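Local coordinates for protein CBIX (Paracoccus pantotrophus, PDB 4CCS) that probably inserts ferrous iron into sirohydrochlorin as the terminal, CbiX-type chelatase of siroheme biosynthesis in denitrifying bacteria, at residues 4-8 with 49-54. Numbering follows the deposited sequence.
Sequences NVLIV and ALDRAD
Leu6 packs both methyls of its forked end against the loop 49-54. It sits on strand 4-9, an inner strand of a 2-1-3-4 parallel sheet. The second half of the chain repeats this sheet order, consistent with a chelatase-type alpha/beta fold. The loop belongs to the crossover from strand 38-43 to strand 57-61 and packs on the side of strand 4-9 that carries Leu6 and Val8. Residues 50 to 53 form a type I beta turn, closed by Ala53 N to Leu50 O at 3.2 Å. CG of Leu6 stands anti to the backbone N (chi1 -167°), and the two methyls then part. Leu6 CD2 meets Leu50 CD2 at 4.0 Å and lies 4.3 Å from Ala53 CB. It is also near Ala49 O, a buried carbonyl with no polar partner in the model. Leu6 CD1 turns to Arg52, whose side chain runs across Leu6 at about a right angle. Val8 adds CG2, which touches Leu50 CD2 at 4.1 Å, so this leucine methyl packs against two strand residues. At the strand start, Asn4 crosses Asp54, their amide and carboxylate planes 24° apart. Asn4 ND2 to Asp54 OD2, at 3.7 Å, is too long for a hydrogen bond. Asp54 OD1 is instead hydrogen-bonded to both Glu56 N and Thr57 OG1. Arg52 folds over at its third torsion (88°), and Leu6 CD1 lies 3.7 Å above its guanidinium plane, closer to NE than to CZ.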
# COMPACT_ATOMS: atom_id res chain seq x y z
N ASN A 4 13.73 18.09 -3.70
CA ASN A 4 12.60 17.71 -4.55
C ASN A 4 12.16 16.27 -4.26
O ASN A 4 12.98 15.35 -4.30
CB ASN A 4 12.96 17.86 -6.04
CG ASN A 4 12.64 19.21 -6.65
OD1 ASN A 4 11.97 20.06 -6.06
ND2 ASN A 4 13.07 19.40 -7.89
N VAL A 5 10.86 16.07 -3.93
CA VAL A 5 10.31 14.73 -3.65
C VAL A 5 9.04 14.46 -4.47
O VAL A 5 8.10 15.26 -4.44
CB VAL A 5 10.08 14.45 -2.12
CG1 VAL A 5 9.52 13.04 -1.88
CG2 VAL A 5 11.37 14.66 -1.32
N LEU A 6 9.01 13.31 -5.16
CA LEU A 6 7.84 12.91 -5.92
C LEU A 6 7.29 11.58 -5.38
O LEU A 6 8.02 10.59 -5.35
CB LEU A 6 8.21 12.84 -7.42
CG LEU A 6 7.08 12.74 -8.46
CD1 LEU A 6 6.05 13.88 -8.32
CD2 LEU A 6 7.66 12.74 -9.87
N ILE A 7 6.03 11.58 -4.91
CA ILE A 7 5.30 10.39 -4.42
C ILE A 7 4.63 9.83 -5.68
O ILE A 7 3.82 10.52 -6.30
CB ILE A 7 4.26 10.74 -3.33
CG1 ILE A 7 4.84 11.60 -2.17
CG2 ILE A 7 3.55 9.49 -2.81
CD1 ILE A 7 6.10 11.17 -1.47
N VAL A 8 5.03 8.61 -6.07
CA VAL A 8 4.59 8.00 -7.33
C VAL A 8 3.71 6.78 -7.12
O VAL A 8 4.10 5.84 -6.44
CB VAL A 8 5.83 7.68 -8.22
CG1 VAL A 8 5.43 6.97 -9.51
CG2 VAL A 8 6.62 8.95 -8.54
N ALA A 49 4.09 12.18 -16.21
CA ALA A 49 4.05 12.06 -14.74
C ALA A 49 5.38 12.44 -14.09
O ALA A 49 5.40 13.16 -13.09
CB ALA A 49 3.69 10.63 -14.34
N LEU A 50 6.49 11.94 -14.69
CA LEU A 50 7.86 12.10 -14.21
C LEU A 50 8.67 13.24 -14.82
O LEU A 50 9.86 13.35 -14.49
CB LEU A 50 8.62 10.78 -14.42
CG LEU A 50 8.05 9.52 -13.76
CD1 LEU A 50 8.72 8.28 -14.30
CD2 LEU A 50 8.16 9.57 -12.24
N ASP A 51 8.08 14.09 -15.69
CA ASP A 51 8.93 15.12 -16.28
C ASP A 51 9.22 16.31 -15.32
O ASP A 51 10.09 17.13 -15.63
CB ASP A 51 8.47 15.59 -17.68
CG ASP A 51 7.02 15.96 -17.89
OD1 ASP A 51 6.44 16.61 -16.99
OD2 ASP A 51 6.51 15.72 -19.00
N ARG A 52 8.60 16.34 -14.12
CA ARG A 52 8.92 17.36 -13.11
C ARG A 52 10.16 16.95 -12.29
O ARG A 52 10.75 17.78 -11.60
CB ARG A 52 7.69 17.70 -12.23
CG ARG A 52 7.42 16.74 -11.07
CD ARG A 52 6.05 16.98 -10.46
NE ARG A 52 5.02 16.21 -11.15
CZ ARG A 52 3.74 16.15 -10.81
NH1 ARG A 52 3.29 16.84 -9.76
NH2 ARG A 52 2.89 15.42 -11.51
N ALA A 53 10.55 15.66 -12.38
CA ALA A 53 11.71 15.10 -11.67
C ALA A 53 13.01 15.41 -12.39
O ALA A 53 13.05 15.52 -13.61
CB ALA A 53 11.54 13.59 -11.53
N ASP A 54 14.10 15.51 -11.61
CA ASP A 54 15.46 15.72 -12.10
C ASP A 54 16.42 14.82 -11.33
O ASP A 54 15.98 14.03 -10.48
CB ASP A 54 15.86 17.21 -12.05
CG ASP A 54 15.67 17.92 -10.73
OD1 ASP A 54 15.86 17.28 -9.66
OD2 ASP A 54 15.38 19.14 -10.75